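Local coordinates for protein aspartate aminotransferase (Rhodobacter sphaeroides, PDB 3NRA) that probably transfers the amino group of L-aspartate to 2-oxoglutarate, giving oxaloacetate and L-glutamate, with pyridoxal 5'-phosphate as cofactor, at residues B[60-65]-B[288-293]; B[199-204]-B[232-237]; B[224-229]-B[307-312]; B[352-357]-B[400-405]. One frame throughout, in Å; residues are numbered along the deposited sequence. Where two conformers were deposited one is given.

Contact 1. Residues B[60-65]-B[288-293]; sequences DLFSAG and GYSQAV
The Phe-62 ring meets Tyr-289 and Val-293 across the contact. Val-293 CG1 sits near the ring plane at an edge, 3.9 Å from Phe-62 CB, while Tyr-289 CB and the backbone N of Ser-290 come in obliquely around CE2. The closest of these approaches is Phe-62 CE2 to Tyr-289 CB, at 3.5 Å. A water lies above one face, displaced toward the rim, and the ring also stacks on Phe-62 of the second subunit. CG is anti to the backbone N of Phe-62 (chi1 -175°), and the ring beyond it reaches Tyr-289. The Tyr-289 ring meets Phe-62 CZ and the carbonyl of Gly-65 obliquely and makes an edge-to-face pair with Tyr-260 of the second subunit.

Beside the rings the packing is close to the backbone. Ala-292 CB lies 3.6 Å from Leu-61 O and 4.3 Å from Gly-65 CA, an approach that the missing side chain at Gly-65 permits. Leu-61 CD1 reaches Val-293 O at 3.6 Å, along the partly exposed flank.

The same water donates to two carbonyls, Phe-62 O at 2.8 Å and Tyr-289 O at 2.6 Å, and so joins the two backbones, helix 58-68 and the short, weakly bonded helix at 288-291. Ser-290 OG is hydrogen-bonded to Tyr-260 O of its own chain. Apart from the water, no direct polar bond joins the segments: rings and methyls pack on each other and on backbone carbonyls, and as both rings also meet the second subunit, the contact contributes to the dimer interface.

Contact 2. Residues B[199-204]-B[232-237]; sequences EEIGQI and THLRAE
Ile-201 faces Thr-232, Leu-234 and Glu-237 together, and apolar packing carries most of the contact. The Ile-201 and Thr-232 side chains slide past each other in opposite directions, with their CG2 methyls 3.8 Å apart. Ile-201 CG2, anti to its backbone N, also touches Leu-234 CA at 3.6 Å. Leu-234 was modelled in two conformers; in the one described, CD1 fits between Ile-201 CG2 and Ile-204 CG2, 3.8 Å from the latter, and the Leu-234 and Ile-204 side chains cross at about a right angle.

The polar groups take part by van der Waals contact. Glu-237 brings CG to 3.7 Å from Ile-201 CG2; the bend at chi2 (-66°) then places CD near Gly-202 CA, OE1 lying 3.7 Å from that carbon. An alanine in place of Glu-237 would probably open a gap beside Ile-201 CG2 and Gly-202 CA, with Leu-234 and Thr-232 left to cover the methyl. Thr-232 offers its carbonyl as well, with O 3.7 Å from Ile-201 CG1.

Behind the contact, Phe-185 of strand 182-186 receives both Ile-201 and Leu-234. Strand 182-186, helix 198-211 and strand 214-218 form a beta-alpha-beta crossover of the large domain of class I aminotransferases, and the loop beyond the second strand packs on the crossover helix.

Contact 3. Residues B[224-229]-B[307-312]; sequences LRYAGA and DRIARH
Ile-309 CG2 presses on the backbone of 224-229, 3.3 Å from Arg-225 O, and meets Tyr-226 CD1 at 4.0 Å. The loop it packs on makes a type II beta turn, Tyr-226 to Ala-229, with Gly-228 at positive phi, and it lies against helix 304-324, probably the long helix that links the large and small domains in this aminotransferase fold. Leu-224 straddles the helix side: CD1 touches Arg-308 CG at 3.8 Å, and CD2 sits over one face of the His-312 ring as a CH-pi contact, 4.2 Å from the centroid and 23° off the normal. Tyr-226 turns an edge to the helix, where Ile-309 O and His-312 CB lie near its ring plane, the latter 3.5 Å from Tyr-226 OH.

Further out, Tyr-226 OH is hydrogen-bonded to Gly-337 O and His-312 NE2 to Ser-385 OG. Arg-308 is held at NH1 by Thr-254 O and at NH2 by Glu-53 O. The turn is braced by Arg-225 NH1, which donates to Ala-229 O. The His-312 ring is fixed from its own helix: ND1 donates to Arg-308 O at 2.9 Å, from the opposite face of that carbonyl to His-312 N, which bonds the same oxygen.

Contact 4. Residues B[352-357]-B[400-405]; sequences AEFVKI and TLVERY
Two helices of the small domain pack here, through an offset edge-to-face pair of Phe-354 with Tyr-405, the residue just after the second helix. The edge of Phe-354 points to the face of Tyr-405, with centroids 5.9 Å apart and planes at 72°. Phe-354 CG is anti to the backbone N (chi1 -169°), and the ring beyond it reaches the other helix. Its CE1 lies 3.9 Å from Tyr-405 CD2 and 3.8 Å from Leu-401 O, both close to the ring plane. On CZ sits Val-402 CG2, at 3.6 Å, its side chain crossing the phenyl at about a right angle.

The segments belong to helices 351-362 and 388-404, and the axes of segments 352-357 and 400-404 approach to 11.4 Å at 131°, closer to antiparallel than parallel. In chain order the first leads into strand 364-368 and the second follows strand 380-383, in the C-terminal small domain that this aminotransferase fold is known for.

Ile-357 and Tyr-405 meet tip to tip: Ile-357 CG2 is 3.6 Å from Tyr-405 CE2, and its CD1 methyl also reaches the ring. Tyr-405 OH, beyond them, is hydrogen-bonded to Gln-361 OE1 and to Arg-33 N. An alanine at Tyr-405 would probably leave the Phe-354 edge without its aromatic face, a gap in front of Ile-357, and Gln-361 and Arg-33 N without their hydroxyl partner. Nearby, Leu-401 CD2 lies 3.6 Å above the plane of the Arg-404 guanidinium, over its centre, while Arg-404 NH1 bonds Ala-35 O.

Overall arrangement
Contacts 2 and 3 share a loop: 224-229 and 232-237, with two residues between them, both lie between strands 214-218 and 245-249, and the two contact centres are 22 Å apart. Contact 1 is 27 Å from contact 3, centre to centre, with nearest atoms about 12 Å apart, and it alone of the four meets the second subunit. The pyridoxal phosphate is carried by Lys-253; contact 3 comes near this part of the chain through Arg-308, bonded to Thr-254 O, and contact 1 through Val-293, packed on Leu-257. Contact 4 stands apart, 44 Å from contact 1 between centres, on the far side of the chain's centre from contact 2.

Contact 1. Residues B[60-65]-B[288-293]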
loop_
_atom_site.group_PDB
_atom_site.type_symbol
_atom_site.label_atom_id
_atom_site.label_comp_id
_atom_site.label_asym_id
_atom_site.label_seq_id
_atom_site.Cartn_x
_atom_site.Cartn_y
_atom_site.Cartn_z
ATOM N N ASP B 60 -13.288 -12.981 -13.920
ATOM C CA ASP B 60 -12.971 -14.367 -14.209
ATOM C C ASP B 60 -11.480 -14.704 -13.947
ATOM O O ASP B 60 -11.174 -15.761 -13.396
ATOM C CB ASP B 60 -13.347 -14.729 -15.640
ATOM C CG ASP B 60 -14.872 -14.805 -15.852
ATOM O OD1 ASP B 60 -15.630 -14.840 -14.851
ATOM O OD2 ASP B 60 -15.292 -14.832 -17.025
ATOM N N LEU B 61 -10.584 -13.793 -14.307
ATOM C CA LEU B 61 -9.153 -13.984 -14.044
ATOM C C LEU B 61 -8.869 -13.999 -12.555
ATOM O O LEU B 61 -8.099 -14.848 -12.076
ATOM C CB LEU B 61 -8.309 -12.896 -14.732
ATOM C CG LEU B 61 -8.257 -12.975 -16.260
ATOM C CD1 LEU B 61 -7.613 -11.657 -16.880
ATOM C CD2 LEU B 61 -7.499 -14.249 -16.712
ATOM N N PHE B 62 -9.538 -13.098 -11.819
ATOM C CA PHE B 62 -9.404 -13.003 -10.364
ATOM C C PHE B 62 -9.876 -14.320 -9.726
ATOM O O PHE B 62 -9.207 -14.893 -8.845
ATOM C CB PHE B 62 -10.228 -11.805 -9.816
ATOM C CG PHE B 62 -10.047 -11.582 -8.335
ATOM C CD1 PHE B 62 -10.804 -12.319 -7.405
ATOM C CD2 PHE B 62 -9.076 -10.728 -7.872
ATOM C CE1 PHE B 62 -10.591 -12.196 -6.061
ATOM C CE2 PHE B 62 -8.878 -10.550 -6.512
ATOM C CZ PHE B 62 -9.637 -11.301 -5.598
ATOM N N SER B 63 -11.014 -14.802 -10.213
ATOM C CA SER B 63 -11.615 -16.023 -9.727
ATOM C C SER B 63 -10.772 -17.287 -10.030
ATOM O O SER B 63 -10.660 -18.169 -9.200
ATOM C CB SER B 63 -13.003 -16.181 -10.336
ATOM O OG SER B 63 -13.575 -17.361 -9.841
ATOM N N ALA B 64 -10.176 -17.347 -11.213
ATOM C CA ALA B 64 -9.241 -18.418 -11.548
ATOM C C ALA B 64 -8.003 -18.392 -10.619
ATOM O O ALA B 64 -7.520 -19.449 -10.194
ATOM C CB ALA B 64 -8.827 -18.327 -13.024
ATOM N N GLY B 65 -7.539 -17.194 -10.266
ATOM C CA GLY B 65 -6.365 -17.039 -9.359
ATOM C C GLY B 65 -6.661 -17.514 -7.935
ATOM O O GLY B 65 -5.890 -18.272 -7.342
ATOM N N GLY B 288 -1.982 -10.368 -3.858
ATOM C CA GLY B 288 -1.714 -11.552 -4.648
ATOM C C GLY B 288 -2.826 -11.889 -5.627
ATOM O O GLY B 288 -2.572 -12.062 -6.811
ATOM N N TYR B 289 -4.059 -11.951 -5.134
ATOM C CA TYR B 289 -5.182 -12.330 -5.973
ATOM C C TYR B 289 -5.466 -11.274 -7.026
ATOM O O TYR B 289 -5.740 -11.609 -8.189
ATOM C CB TYR B 289 -6.440 -12.591 -5.145
ATOM C CG TYR B 289 -6.352 -13.797 -4.190
ATOM C CD1 TYR B 289 -5.795 -14.995 -4.588
ATOM C CD2 TYR B 289 -6.882 -13.729 -2.912
ATOM C CE1 TYR B 289 -5.722 -16.064 -3.726
ATOM C CE2 TYR B 289 -6.836 -14.816 -2.049
ATOM C CZ TYR B 289 -6.241 -15.958 -2.447
ATOM O OH TYR B 289 -6.176 -17.023 -1.598
ATOM N N SER B 290 -5.365 -9.995 -6.637
ATOM C CA SER B 290 -5.574 -8.875 -7.581
ATOM C C SER B 290 -4.664 -8.988 -8.772
ATOM O O SER B 290 -5.069 -8.682 -9.887
ATOM C CB SER B 290 -5.354 -7.511 -6.901
ATOM O OG SER B 290 -6.444 -7.167 -6.085
ATOM N N GLN B 291 -3.426 -9.430 -8.545
ATOM C CA GLN B 291 -2.410 -9.436 -9.606
ATOM C C GLN B 291 -2.881 -10.194 -10.845
ATOM O O GLN B 291 -2.678 -9.736 -11.959
ATOM C CB GLN B 291 -1.097 -9.999 -9.091
ATOM C CG GLN B 291 -0.322 -9.030 -8.188
ATOM C CD GLN B 291 1.018 -9.574 -7.792
ATOM O OE1 GLN B 291 1.764 -10.050 -8.639
ATOM N NE2 GLN B 291 1.337 -9.529 -6.481
ATOM N N ALA B 292 -3.615 -11.295 -10.618
ATOM C CA ALA B 292 -4.144 -12.132 -11.662
ATOM C C ALA B 292 -4.933 -11.391 -12.736
ATOM O O ALA B 292 -4.950 -11.853 -13.866
ATOM C CB ALA B 292 -5.058 -13.304 -11.039
ATOM N N VAL B 293 -5.615 -10.270 -12.398
ATOM C CA VAL B 293 -6.408 -9.556 -13.422
ATOM C C VAL B 293 -5.516 -8.922 -14.502
ATOM O O VAL B 293 -5.973 -8.705 -15.633
ATOM C CB VAL B 293 -7.357 -8.468 -12.842
ATOM C CG1 VAL B 293 -8.260 -9.062 -11.731
ATOM C CG2 VAL B 293 -6.564 -7.255 -12.350
HETATM O O HOH W 1 -6.654 -14.073 -8.117
#

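Contact 2. Residues B[199-204]-B[232-237]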
loop_
_atom_site.group_PDB
_atom_site.type_symbol
_atom_site.label_atom_id
_atom_site.label_comp_id
_atom_site.label_asym_id
_atom_site.label_seq_id
_atom_site.Cartn_x
_atom_site.Cartn_y
_atom_site.Cartn_z
ATOM N N GLU B 199 7.804 17.659 -29.129
ATOM C CA GLU B 199 8.870 18.613 -28.884
ATOM C C GLU B 199 9.071 18.838 -27.374
ATOM O O GLU B 199 10.197 18.837 -26.900
ATOM C CB GLU B 199 8.549 19.955 -29.609
ATOM C CG GLU B 199 9.746 20.682 -30.188
ATOM C CD GLU B 199 10.600 21.434 -29.141
ATOM O OE1 GLU B 199 10.050 21.867 -28.098
ATOM O OE2 GLU B 199 11.830 21.615 -29.388
ATOM N N GLU B 200 7.978 18.982 -26.616
ATOM C CA GLU B 200 8.080 19.099 -25.149
ATOM C C GLU B 200 8.768 17.899 -24.519
ATOM O O GLU B 200 9.614 18.056 -23.654
ATOM C CB GLU B 200 6.713 19.326 -24.500
ATOM C CG GLU B 200 6.173 20.789 -24.706
ATOM C CD GLU B 200 4.743 20.957 -24.292
ATOM O OE1 GLU B 200 3.896 20.065 -24.606
ATOM O OE2 GLU B 200 4.440 22.008 -23.691
ATOM N N ILE B 201 8.415 16.706 -24.973
ATOM C CA ILE B 201 8.972 15.487 -24.408
ATOM C C ILE B 201 10.445 15.341 -24.810
ATOM O O ILE B 201 11.265 14.868 -24.016
ATOM C CB ILE B 201 8.136 14.259 -24.853
ATOM C CG1 ILE B 201 6.738 14.315 -24.181
ATOM C CG2 ILE B 201 8.868 12.929 -24.578
ATOM C CD1 ILE B 201 6.723 14.098 -22.651
ATOM N N GLY B 202 10.778 15.788 -26.015
ATOM C CA GLY B 202 12.157 15.786 -26.491
ATOM C C GLY B 202 13.050 16.698 -25.668
ATOM O O GLY B 202 14.155 16.318 -25.283
ATOM N N GLN B 203 12.528 17.869 -25.344
ATOM C CA GLN B 203 13.277 18.835 -24.552
ATOM C C GLN B 203 13.368 18.407 -23.100
ATOM O O GLN B 203 14.388 18.620 -22.472
ATOM C CB GLN B 203 12.683 20.257 -24.675
ATOM C CG GLN B 203 13.547 21.406 -23.984
ATOM C CD GLN B 203 14.909 21.652 -24.657
ATOM O OE1 GLN B 203 15.317 20.920 -25.562
ATOM N NE2 GLN B 203 15.602 22.700 -24.217
ATOM N N ILE B 204 12.310 17.775 -22.580
ATOM C CA ILE B 204 12.360 17.231 -21.223
ATOM C C ILE B 204 13.427 16.157 -21.164
ATOM O O ILE B 204 14.226 16.134 -20.247
ATOM C CB ILE B 204 10.995 16.632 -20.755
ATOM C CG1 ILE B 204 10.007 17.758 -20.359
ATOM C CG2 ILE B 204 11.204 15.678 -19.554
ATOM C CD1 ILE B 204 8.564 17.301 -20.247
ATOM N N THR B 232 3.604 11.051 -26.885
ATOM C CA THR B 232 5.022 10.740 -26.965
ATOM C C THR B 232 5.524 10.235 -25.596
ATOM O O THR B 232 5.330 10.896 -24.556
ATOM C CB THR B 232 5.810 11.979 -27.378
ATOM O OG1 THR B 232 5.153 12.597 -28.479
ATOM C CG2 THR B 232 7.237 11.625 -27.775
ATOM N N HIS B 233 6.187 9.077 -25.612
ATOM C CA HIS B 233 6.676 8.438 -24.402
ATOM C C HIS B 233 8.099 8.866 -24.120
ATOM O O HIS B 233 9.017 8.498 -24.848
ATOM C CB HIS B 233 6.618 6.923 -24.559
ATOM C CG HIS B 233 5.243 6.392 -24.755
ATOM N ND1 HIS B 233 4.458 5.965 -23.705
ATOM C CD2 HIS B 233 4.520 6.175 -25.882
ATOM C CE1 HIS B 233 3.290 5.550 -24.169
ATOM N NE2 HIS B 233 3.303 5.656 -25.490
ATOM N N LEU B 234 8.283 9.604 -23.025
ATOM C CA LEU B 234 9.626 10.078 -22.601
ATOM C C LEU B 234 10.664 8.970 -22.613
ATOM O O LEU B 234 11.777 9.182 -23.044
ATOM C CB LEU B 234 9.564 10.695 -21.191
ATOM C CG LEU B 234 10.859 11.382 -20.724
ATOM C CD1 LEU B 234 11.182 12.542 -21.638
ATOM C CD2 LEU B 234 10.746 11.857 -19.265
ATOM N N ARG B 235 10.277 7.779 -22.146
ATOM C CA ARG B 235 11.227 6.644 -21.988
ATOM C C ARG B 235 11.790 6.087 -23.286
ATOM O O ARG B 235 12.756 5.345 -23.250
ATOM C CB ARG B 235 10.565 5.487 -21.195
ATOM C CG ARG B 235 9.567 4.638 -21.990
ATOM C CD ARG B 235 8.845 3.641 -21.050
ATOM N NE ARG B 235 9.826 2.787 -20.395
ATOM C CZ ARG B 235 10.323 1.659 -20.888
ATOM N NH1 ARG B 235 9.834 1.108 -22.010
ATOM N NH2 ARG B 235 11.312 1.042 -20.225
ATOM N N ALA B 236 11.131 6.392 -24.406
ATOM C CA ALA B 236 11.594 6.023 -25.731
ATOM C C ALA B 236 12.431 7.111 -26.417
ATOM O O ALA B 236 12.971 6.868 -27.491
ATOM C CB ALA B 236 10.387 5.633 -26.631
ATOM N N GLU B 237 12.564 8.294 -25.811
ATOM C CA GLU B 237 13.417 9.388 -26.426
ATOM C C GLU B 237 14.896 9.004 -26.551
ATOM O O GLU B 237 15.500 8.545 -25.609
ATOM C CB GLU B 237 13.305 10.682 -25.618
ATOM C CG GLU B 237 12.003 11.379 -25.754
ATOM C CD GLU B 237 11.742 11.912 -27.154
ATOM O OE1 GLU B 237 12.700 12.392 -27.825
ATOM O OE2 GLU B 237 10.583 11.825 -27.596
#

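Contact 3. Residues B[224-229]-B[307-312]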
loop_
_atom_site.group_PDB
_atom_site.type_symbol
_atom_site.label_atom_id
_atom_site.label_comp_id
_atom_site.label_asym_id
_atom_site.label_seq_id
_atom_site.Cartn_x
_atom_site.Cartn_y
_atom_site.Cartn_z
ATOM N N LEU B 224 -6.055 6.014 -22.662
ATOM C CA LEU B 224 -7.342 6.548 -23.081
ATOM C C LEU B 224 -7.105 7.772 -23.942
ATOM O O LEU B 224 -7.377 8.874 -23.530
ATOM C CB LEU B 224 -8.216 6.890 -21.873
ATOM C CG LEU B 224 -9.704 7.071 -22.213
ATOM C CD1 LEU B 224 -10.370 5.673 -22.264
ATOM C CD2 LEU B 224 -10.410 7.980 -21.203
ATOM N N ARG B 225 -6.619 7.545 -25.164
ATOM C CA ARG B 225 -6.097 8.623 -26.036
ATOM C C ARG B 225 -7.110 8.891 -27.141
ATOM O O ARG B 225 -7.519 7.977 -27.837
ATOM C CB ARG B 225 -4.729 8.218 -26.628
ATOM C CG ARG B 225 -4.121 9.231 -27.640
ATOM C CD ARG B 225 -2.728 8.798 -28.165
ATOM N NE ARG B 225 -2.733 7.453 -28.756
ATOM C CZ ARG B 225 -3.159 7.132 -29.983
ATOM N NH1 ARG B 225 -3.596 8.055 -30.840
ATOM N NH2 ARG B 225 -3.150 5.858 -30.357
ATOM N N TYR B 226 -7.538 10.145 -27.271
ATOM C CA TYR B 226 -8.627 10.485 -28.170
ATOM C C TYR B 226 -8.174 10.510 -29.632
ATOM O O TYR B 226 -6.990 10.697 -29.929
ATOM C CB TYR B 226 -9.293 11.804 -27.744
ATOM C CG TYR B 226 -9.965 11.655 -26.398
ATOM C CD1 TYR B 226 -11.012 10.755 -26.224
ATOM C CD2 TYR B 226 -9.454 12.294 -25.265
ATOM C CE1 TYR B 226 -11.580 10.541 -24.978
ATOM C CE2 TYR B 226 -10.015 12.104 -24.030
ATOM C CZ TYR B 226 -11.077 11.206 -23.885
ATOM O OH TYR B 226 -11.624 10.998 -22.670
ATOM N N ALA B 227 -9.116 10.230 -30.528
ATOM C CA ALA B 227 -8.818 10.116 -31.967
ATOM C C ALA B 227 -8.201 11.412 -32.466
ATOM O O ALA B 227 -8.715 12.494 -32.201
ATOM C CB ALA B 227 -10.092 9.793 -32.759
ATOM N N GLY B 228 -7.052 11.308 -33.116
ATOM C CA GLY B 228 -6.345 12.500 -33.579
ATOM C C GLY B 228 -5.552 13.219 -32.486
ATOM O O GLY B 228 -5.113 14.377 -32.683
ATOM N N ALA B 229 -5.353 12.565 -31.338
ATOM C CA ALA B 229 -4.381 13.048 -30.366
ATOM C C ALA B 229 -3.081 12.260 -30.571
ATOM O O ALA B 229 -3.111 11.058 -30.807
ATOM C CB ALA B 229 -4.896 12.878 -28.959
ATOM N N ASP B 307 -13.923 1.369 -28.714
ATOM C CA ASP B 307 -15.267 1.817 -28.325
ATOM C C ASP B 307 -15.243 2.646 -27.041
ATOM O O ASP B 307 -15.932 3.662 -26.945
ATOM C CB ASP B 307 -16.208 0.640 -28.129
ATOM C CG ASP B 307 -16.534 -0.066 -29.416
ATOM O OD1 ASP B 307 -16.682 0.613 -30.474
ATOM O OD2 ASP B 307 -16.650 -1.313 -29.375
ATOM N N ARG B 308 -14.465 2.213 -26.053
ATOM C CA ARG B 308 -14.397 2.956 -24.795
ATOM C C ARG B 308 -13.909 4.378 -25.027
ATOM O O ARG B 308 -14.457 5.309 -24.474
ATOM C CB ARG B 308 -13.505 2.251 -23.778
ATOM C CG ARG B 308 -13.156 3.127 -22.540
ATOM C CD ARG B 308 -12.934 2.301 -21.295
ATOM N NE ARG B 308 -14.128 1.551 -20.930
ATOM C CZ ARG B 308 -14.271 0.888 -19.787
ATOM N NH1 ARG B 308 -13.298 0.897 -18.858
ATOM N NH2 ARG B 308 -15.403 0.244 -19.542
ATOM N N ILE B 309 -12.853 4.522 -25.818
ATOM C CA ILE B 309 -12.298 5.847 -26.161
ATOM C C ILE B 309 -13.343 6.666 -26.899
ATOM O O ILE B 309 -13.511 7.839 -26.610
ATOM C CB ILE B 309 -11.017 5.713 -27.065
ATOM C CG1 ILE B 309 -9.841 5.153 -26.267
ATOM C CG2 ILE B 309 -10.656 7.031 -27.711
ATOM C CD1 ILE B 309 -8.719 4.553 -27.161
ATOM N N ALA B 310 -14.079 6.032 -27.824
ATOM C CA ALA B 310 -15.136 6.719 -28.540
ATOM C C ALA B 310 -16.281 7.207 -27.597
ATOM O O ALA B 310 -16.811 8.324 -27.768
ATOM C CB ALA B 310 -15.713 5.803 -29.712
ATOM N N ARG B 311 -16.689 6.370 -26.638
ATOM C CA ARG B 311 -17.773 6.767 -25.727
ATOM C C ARG B 311 -17.338 7.951 -24.852
ATOM O O ARG B 311 -18.116 8.897 -24.644
ATOM C CB ARG B 311 -18.211 5.610 -24.855
ATOM C CG ARG B 311 -18.969 4.504 -25.595
ATOM C CD ARG B 311 -19.571 3.494 -24.612
ATOM N NE ARG B 311 -19.871 2.219 -25.254
ATOM C CZ ARG B 311 -18.979 1.241 -25.511
ATOM N NH1 ARG B 311 -17.681 1.358 -25.162
ATOM N NH2 ARG B 311 -19.387 0.116 -26.111
ATOM N N HIS B 312 -16.078 7.924 -24.386
ATOM C CA HIS B 312 -15.542 9.023 -23.600
ATOM C C HIS B 312 -15.361 10.307 -24.400
ATOM O O HIS B 312 -15.503 11.385 -23.867
ATOM C CB HIS B 312 -14.212 8.633 -22.967
ATOM C CG HIS B 312 -14.357 7.774 -21.766
ATOM N ND1 HIS B 312 -14.575 6.427 -21.845
ATOM C CD2 HIS B 312 -14.285 8.068 -20.447
ATOM C CE1 HIS B 312 -14.637 5.922 -20.626
ATOM N NE2 HIS B 312 -14.466 6.897 -19.763
#

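Contact 4. Residues B[352-357]-B[400-405]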
loop_
_atom_site.group_PDB
_atom_site.type_symbol
_atom_site.label_atom_id
_atom_site.label_comp_id
_atom_site.label_asym_id
_atom_site.label_seq_id
_atom_site.Cartn_x
_atom_site.Cartn_y
_atom_site.Cartn_z
ATOM N N ALA B 352 -13.841 28.308 -3.121
ATOM C CA ALA B 352 -14.122 27.214 -2.189
ATOM C C ALA B 352 -15.617 27.177 -1.781
ATOM O O ALA B 352 -16.204 26.090 -1.607
ATOM C CB ALA B 352 -13.234 27.304 -0.956
ATOM N N GLU B 353 -16.217 28.356 -1.658
ATOM C CA GLU B 353 -17.620 28.478 -1.320
ATOM C C GLU B 353 -18.484 27.986 -2.493
ATOM O O GLU B 353 -19.465 27.319 -2.279
ATOM C CB GLU B 353 -17.958 29.942 -0.918
ATOM C CG GLU B 353 -17.193 30.419 0.367
ATOM C CD GLU B 353 -17.281 31.937 0.646
ATOM O OE1 GLU B 353 -17.453 32.760 -0.307
ATOM O OE2 GLU B 353 -17.142 32.304 1.831
ATOM N N PHE B 354 -18.056 28.265 -3.735
ATOM C CA PHE B 354 -18.810 27.850 -4.888
ATOM C C PHE B 354 -18.849 26.331 -5.021
ATOM O O PHE B 354 -19.907 25.761 -5.350
ATOM C CB PHE B 354 -18.253 28.465 -6.163
ATOM C CG PHE B 354 -19.155 28.285 -7.356
ATOM C CD1 PHE B 354 -20.404 28.902 -7.396
ATOM C CD2 PHE B 354 -18.760 27.530 -8.434
ATOM C CE1 PHE B 354 -21.255 28.738 -8.494
ATOM C CE2 PHE B 354 -19.618 27.347 -9.534
ATOM C CZ PHE B 354 -20.868 27.951 -9.550
ATOM N N VAL B 355 -17.722 25.670 -4.735
ATOM C CA VAL B 355 -17.676 24.182 -4.737
ATOM C C VAL B 355 -18.718 23.579 -3.765
ATOM O O VAL B 355 -19.425 22.649 -4.118
ATOM C CB VAL B 355 -16.263 23.647 -4.384
ATOM C CG1 VAL B 355 -16.318 22.140 -4.056
ATOM C CG2 VAL B 355 -15.272 23.939 -5.523
ATOM N N LYS B 356 -18.843 24.162 -2.572
ATOM C CA LYS B 356 -19.870 23.739 -1.618
ATOM C C LYS B 356 -21.269 23.990 -2.167
ATOM O O LYS B 356 -22.142 23.143 -2.053
ATOM C CB LYS B 356 -19.695 24.448 -0.296
ATOM C CG LYS B 356 -18.393 24.065 0.431
ATOM C CD LYS B 356 -18.165 24.884 1.683
ATOM C CE LYS B 356 -16.923 24.373 2.456
ATOM N NZ LYS B 356 -16.935 24.833 3.887
ATOM N N ILE B 357 -21.448 25.137 -2.817
ATOM C CA ILE B 357 -22.734 25.528 -3.377
ATOM C C ILE B 357 -23.163 24.619 -4.553
ATOM O O ILE B 357 -24.327 24.271 -4.684
ATOM C CB ILE B 357 -22.700 27.052 -3.773
ATOM C CG1 ILE B 357 -22.829 27.906 -2.505
ATOM C CG2 ILE B 357 -23.783 27.408 -4.771
ATOM C CD1 ILE B 357 -22.510 29.353 -2.689
ATOM N N THR B 400 -25.651 27.002 -15.162
ATOM C CA THR B 400 -26.802 27.733 -14.578
ATOM C C THR B 400 -26.411 28.426 -13.235
ATOM O O THR B 400 -26.677 29.627 -13.043
ATOM C CB THR B 400 -28.000 26.798 -14.327
ATOM O OG1 THR B 400 -28.416 26.208 -15.550
ATOM C CG2 THR B 400 -29.190 27.564 -13.701
ATOM N N LEU B 401 -25.721 27.688 -12.363
ATOM C CA LEU B 401 -25.253 28.250 -11.087
ATOM C C LEU B 401 -24.104 29.220 -11.254
ATOM O O LEU B 401 -24.041 30.221 -10.531
ATOM C CB LEU B 401 -24.885 27.154 -10.078
ATOM C CG LEU B 401 -26.101 26.420 -9.474
ATOM C CD1 LEU B 401 -25.711 25.501 -8.340
ATOM C CD2 LEU B 401 -27.170 27.395 -9.008
ATOM N N VAL B 402 -23.212 28.968 -12.211
ATOM C CA VAL B 402 -22.214 29.984 -12.573
ATOM C C VAL B 402 -22.901 31.313 -12.991
ATOM O O VAL B 402 -22.480 32.381 -12.572
ATOM C CB VAL B 402 -21.244 29.474 -13.651
ATOM C CG1 VAL B 402 -20.411 30.635 -14.243
ATOM C CG2 VAL B 402 -20.337 28.414 -13.054
ATOM N N GLU B 403 -24.001 31.222 -13.739
ATOM C CA GLU B 403 -24.755 32.423 -14.125
ATOM C C GLU B 403 -25.411 33.069 -12.916
ATOM O O GLU B 403 -25.356 34.294 -12.757
ATOM C CB GLU B 403 -25.795 32.102 -15.207
ATOM C CG GLU B 403 -25.135 31.602 -16.563
ATOM C CD GLU B 403 -26.111 30.855 -17.511
ATOM O OE1 GLU B 403 -27.348 30.810 -17.234
ATOM O OE2 GLU B 403 -25.627 30.342 -18.556
ATOM N N ARG B 404 -25.981 32.249 -12.032
ATOM C CA ARG B 404 -26.696 32.763 -10.847
ATOM C C ARG B 404 -25.761 33.532 -9.897
ATOM O O ARG B 404 -26.187 34.501 -9.262
ATOM C CB ARG B 404 -27.394 31.616 -10.083
ATOM C CG ARG B 404 -28.474 32.097 -9.094
ATOM C CD ARG B 404 -28.975 30.974 -8.209
ATOM N NE ARG B 404 -29.781 30.027 -8.958
ATOM C CZ ARG B 404 -30.408 28.969 -8.430
ATOM N NH1 ARG B 404 -30.348 28.722 -7.125
ATOM N NH2 ARG B 404 -31.095 28.143 -9.222
ATOM N N TYR B 405 -24.492 33.100 -9.818
ATOM C CA TYR B 405 -23.504 33.675 -8.862
ATOM C C TYR B 405 -22.473 34.585 -9.527
ATOM O O TYR B 405 -21.539 35.029 -8.880
ATOM C CB TYR B 405 -22.772 32.555 -8.115
ATOM C CG TYR B 405 -23.621 31.892 -7.093
ATOM C CD1 TYR B 405 -23.723 32.416 -5.800
ATOM C CD2 TYR B 405 -24.371 30.793 -7.409
ATOM C CE1 TYR B 405 -24.533 31.835 -4.868
ATOM C CE2 TYR B 405 -25.185 30.197 -6.479
ATOM C CZ TYR B 405 -25.279 30.729 -5.211
ATOM O OH TYR B 405 -26.079 30.114 -4.280
#